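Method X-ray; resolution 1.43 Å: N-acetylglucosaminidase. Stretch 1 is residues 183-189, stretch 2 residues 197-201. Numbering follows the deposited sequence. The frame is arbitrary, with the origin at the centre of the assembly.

Stretch 1 183-189: MTYDMRG
Stretch 2 (197-201) HHTNL

Two irregular segments of one chain, residues 183-189 and 197-201, meet without any regular helix or strand pairing at the contact and bury 386 Å² between them, both sides summed. The register is set by two CA-CA approaches, Tyr185 to Thr199 at 4.3 Å and Arg188 to His198 at 4.7 Å. Sequence numbers therefore rise on one side as they fall on the other, and the segments run in roughly opposite directions, although the pairing is too uneven to form a ladder.

His198 is the hub, with the largest covered area of any residue here, 94 Å². Its backbone (phi/psi -87/-17) places the carbonyl so that Met187 N donates to His198 O at 2.9 Å, with an N-H...O angle of 162°. Tyr185 CA makes a CA-H...O contact with His198 O at 3.3 Å, 138° at the hydrogen. Asp186 N also lies 3.3 Å from His198 O, but the angle is poor and no hydrogen bond results. That amide is satisfied by the ring instead: Asp186 N donates to His198 ND1 at 2.9 Å and 156°, approaching the ring edge near its plane. ND1 must be unprotonated to accept this bond, while NE2 is hydrogen-bonded elsewhere in the structure. The ring reaches this position with chi1 at 92°, between the standard wells, and chi2 at 97°. Asp186, at phi/psi 52/27, turns the chain so that successive amides, its own and that of Met187, address two acceptors of one residue.

Thr199 supplies the next link. With chi1 at -170° (t), Thr199 OG1 donates to Thr184 O at 2.7 Å, and Thr199 CA makes a CA-H...O contact with Thr184 O at 3.5 Å, 134° at the hydrogen. A short, hydroxyl-bearing side chain suits a place where the main chains come so close. Within the first stretch, Tyr185 N is satisfied by Met183 O at 2.9 Å. Tyr185 (chi1 45°, p) starts sideways, but the end of its side chain leads away, leaving Tyr185 CB 3.7 Å from Thr199 OG1.

Arg188, in an extended backbone (-129/127), points toward the second stretch. Its m, t, t rotamer, with chi4 at 75°, carries Arg188 NH1 to His197 O, where it donates at 2.9 Å and 136°; the oxygen lies at the guanidinium edge, near its plane. Asn200 OD1 is 3.0 Å from Arg188 NH1, an oblique approach whose bonding the geometry leaves open. NE, NH1 and NH2 also have partners elsewhere in the structure, so the buried guanidinium is well supplied. Its own carbonyl is less fortunate: Arg188 O sits 3.2 Å from His198 CB and is buried by the contact with no partner in the model.

Met187 (m, t, m) fills the space beside these polar links. Its CB points sideways, but the end of the side chain comes nearer, placing Met187 CE 3.7 Å from Thr199 CA and 3.4 Å from Asn200 OD1. Asn200, chi1 53° (p), likewise brings its end inward.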

ATOM      1  N   MET A 183      -4.765  -1.041 -15.350  1.00  9.95           N
ATOM      2  CA  MET A 183      -5.786  -1.853 -14.694  1.00 10.10           C
ATOM      3  C   MET A 183      -6.171  -1.167 -13.383  1.00  9.47           C
ATOM      4  O   MET A 183      -5.788  -1.581 -12.285  1.00 10.91           O
ATOM      5  CB  MET A 183      -5.275  -3.269 -14.475  1.00 11.72           C
ATOM      6  CG  MET A 183      -5.246  -4.089 -15.772  1.00 12.40           C
ATOM      7  SD  MET A 183      -4.737  -5.798 -15.521  1.00 14.32           S
ATOM      8  CE  MET A 183      -3.036  -5.501 -15.078  1.00 12.70           C
ATOM      9  N   THR A 184      -6.937  -0.078 -13.525  1.00  9.10           N
ATOM     10  CA  THR A 184      -7.412   0.694 -12.370  1.00  9.68           C
ATOM     11  C   THR A 184      -8.664   0.042 -11.767  1.00  9.71           C
ATOM     12  O   THR A 184      -9.735   0.640 -11.627  1.00 11.29           O
ATOM     13  CB  THR A 184      -7.603   2.170 -12.716  1.00 10.35           C
ATOM     14  OG1 THR A 184      -8.505   2.309 -13.823  1.00 10.58           O
ATOM     15  CG2 THR A 184      -6.271   2.823 -13.061  1.00 11.44           C
ATOM     16  N   TYR A 185      -8.489  -1.227 -11.408  1.00  9.76           N
ATOM     17  CA  TYR A 185      -9.474  -2.038 -10.715  1.00 10.10           C
ATOM     18  C   TYR A 185      -8.697  -3.085  -9.932  1.00  9.22           C
ATOM     19  O   TYR A 185      -7.495  -3.277 -10.148  1.00 10.53           O
ATOM     20  CB  TYR A 185     -10.534  -2.644 -11.658  1.00  9.82           C
ATOM     21  CG  TYR A 185     -10.045  -3.257 -12.951  1.00 10.40           C
ATOM     22  CD1 TYR A 185      -9.347  -4.451 -12.961  1.00 12.19           C
ATOM     23  CD2 TYR A 185     -10.305  -2.643 -14.174  1.00 12.23           C
ATOM     24  CE1 TYR A 185      -8.917  -5.023 -14.152  1.00 11.36           C
ATOM     25  CE2 TYR A 185      -9.887  -3.217 -15.375  1.00 13.25           C
ATOM     26  CZ  TYR A 185      -9.186  -4.397 -15.348  1.00 13.01           C
ATOM     27  OH  TYR A 185      -8.757  -4.984 -16.521  1.00 14.59           O
ATOM     28  N   ASP A 186      -9.384  -3.762  -9.009  1.00  9.24           N
ATOM     29  CA  ASP A 186      -8.708  -4.601  -8.002  1.00 10.01           C
ATOM     30  C   ASP A 186      -7.615  -3.818  -7.275  1.00 10.97           C
ATOM     31  O   ASP A 186      -6.636  -4.401  -6.799  1.00 10.80           O
ATOM     32  CB  ASP A 186      -8.098  -5.887  -8.582  1.00 10.56           C
ATOM     33  CG  ASP A 186      -9.095  -6.741  -9.313  1.00 13.44           C
ATOM     34  OD1 ASP A 186     -10.285  -6.731  -8.951  1.00 12.23           O
ATOM     35  OD2 ASP A 186      -8.663  -7.442 -10.262  1.00 16.48           O
ATOM     36  N   MET A 187      -7.756  -2.489  -7.200  1.00  9.67           N
ATOM     37  CA  MET A 187      -6.697  -1.682  -6.591  1.00 11.39           C
ATOM     38  C   MET A 187      -6.633  -1.891  -5.091  1.00 11.73           C
ATOM     39  O   MET A 187      -5.577  -1.661  -4.481  1.00 12.22           O
ATOM     40  CB  MET A 187      -6.879  -0.199  -6.916  1.00 12.52           C
ATOM     41  CG  MET A 187      -6.568   0.119  -8.388  1.00 10.05           C
ATOM     42  SD  MET A 187      -6.585   1.866  -8.821  1.00 11.51           S
ATOM     43  CE  MET A 187      -8.350   2.203  -8.719  1.00 12.58           C
ATOM     44  N   ARG A 188      -7.754  -2.299  -4.508  1.00 10.72           N
ATOM     45  CA  ARG A 188      -7.862  -2.840  -3.165  1.00  9.79           C
ATOM     46  C   ARG A 188      -8.639  -4.133  -3.318  1.00 10.97           C
ATOM     47  O   ARG A 188      -9.706  -4.143  -3.936  1.00 11.29           O
ATOM     48  CB  ARG A 188      -8.640  -1.879  -2.269  1.00 10.32           C
ATOM     49  CG  ARG A 188      -7.934  -0.541  -2.128  1.00  9.92           C
ATOM     50  CD  ARG A 188      -8.845   0.539  -1.536  1.00 11.58           C
ATOM     51  NE  ARG A 188      -8.097   1.787  -1.440  1.00 10.71           N
ATOM     52  CZ  ARG A 188      -7.789   2.580  -2.467  1.00  9.81           C
ATOM     53  NH1 ARG A 188      -8.170   2.271  -3.702  1.00  9.18           N
ATOM     54  NH2 ARG A 188      -7.062   3.674  -2.267  1.00 11.03           N
ATOM     55  N   GLY A 189      -8.092  -5.223  -2.798  1.00 11.17           N
ATOM     56  CA  GLY A 189      -8.690  -6.518  -3.047  1.00 12.91           C
ATOM     57  C   GLY A 189      -8.069  -7.615  -2.211  1.00 11.49           C
ATOM     58  O   GLY A 189      -8.061  -7.528  -0.982  1.00 11.57           O
ATOM     59  N   HIS A 197     -12.350   1.343  -1.888  1.00  9.74           N
ATOM     60  CA  HIS A 197     -12.849   1.295  -3.256  1.00  9.42           C
ATOM     61  C   HIS A 197     -11.844   0.581  -4.148  1.00 10.84           C
ATOM     62  O   HIS A 197     -10.667   0.942  -4.169  1.00 10.72           O
ATOM     63  CB  HIS A 197     -13.014   2.724  -3.758  1.00  8.80           C
ATOM     64  CG  HIS A 197     -13.944   3.551  -2.927  1.00 10.79           C
ATOM     65  ND1 HIS A 197     -15.255   3.190  -2.701  1.00 13.04           N
ATOM     66  CD2 HIS A 197     -13.751   4.713  -2.260  1.00 12.65           C
ATOM     67  CE1 HIS A 197     -15.833   4.099  -1.935  1.00 10.18           C
ATOM     68  NE2 HIS A 197     -14.942   5.036  -1.655  1.00 12.45           N
ATOM     69  N   HIS A 198     -12.314  -0.389  -4.936  1.00  9.45           N
ATOM     70  CA  HIS A 198     -11.380  -1.149  -5.764  1.00  9.74           C
ATOM     71  C   HIS A 198     -11.104  -0.502  -7.110  1.00 10.85           C
ATOM     72  O   HIS A 198     -10.106  -0.841  -7.755  1.00  9.97           O
ATOM     73  CB  HIS A 198     -11.799  -2.633  -5.852  1.00 10.19           C
ATOM     74  CG  HIS A 198     -12.681  -2.979  -7.017  1.00  8.75           C
ATOM     75  ND1 HIS A 198     -12.189  -3.503  -8.192  1.00  9.70           N
ATOM     76  CD2 HIS A 198     -14.031  -2.991  -7.138  1.00 10.02           C
ATOM     77  CE1 HIS A 198     -13.191  -3.771  -9.010  1.00  8.59           C
ATOM     78  NE2 HIS A 198     -14.321  -3.467  -8.396  1.00 11.58           N
ATOM     79  N   THR A 199     -11.950   0.433  -7.535  1.00 10.29           N
ATOM     80  CA  THR A 199     -11.847   1.000  -8.870  1.00 10.68           C
ATOM     81  C   THR A 199     -12.182   2.495  -8.835  1.00  9.85           C
ATOM     82  O   THR A 199     -12.835   3.037  -9.731  1.00 11.74           O
ATOM     83  CB  THR A 199     -12.643   0.151  -9.868  1.00 11.03           C
ATOM     84  OG1 THR A 199     -12.373   0.563 -11.213  1.00 11.38           O
ATOM     85  CG2 THR A 199     -14.149   0.164  -9.579  1.00 10.44           C
ATOM     86  N   ASN A 200     -11.676   3.180  -7.810  1.00  9.93           N
ATOM     87  CA  ASN A 200     -12.049   4.565  -7.539  1.00  9.34           C
ATOM     88  C   ASN A 200     -11.319   5.565  -8.431  1.00 11.24           C
ATOM     89  O   ASN A 200     -10.100   5.501  -8.605  1.00 11.18           O
ATOM     90  CB  ASN A 200     -11.761   4.923  -6.076  1.00  9.90           C
ATOM     91  CG  ASN A 200     -10.319   4.610  -5.643  1.00 12.26           C
ATOM     92  OD1 ASN A 200      -9.778   3.523  -5.922  1.00 12.25           O
ATOM     93  ND2 ASN A 200      -9.697   5.557  -4.924  1.00 11.67           N
ATOM     94  N   LEU A 201     -12.083   6.529  -8.951  1.00 10.95           N
ATOM     95  CA  LEU A 201     -11.499   7.604  -9.737  1.00  9.99           C
ATOM     96  C   LEU A 201     -10.495   8.423  -8.924  1.00 10.46           C
ATOM     97  O   LEU A 201      -9.378   8.679  -9.383  1.00 11.99           O
ATOM     98  CB  LEU A 201     -12.614   8.491 -10.301  1.00 11.05           C
ATOM     99  CG  LEU A 201     -12.114   9.642 -11.168  1.00 10.32           C
ATOM    100  CD1 LEU A 201     -11.264   9.111 -12.315  1.00 15.07           C
ATOM    101  CD2 LEU A 201     -13.294  10.446 -11.707  1.00 14.07           C
TER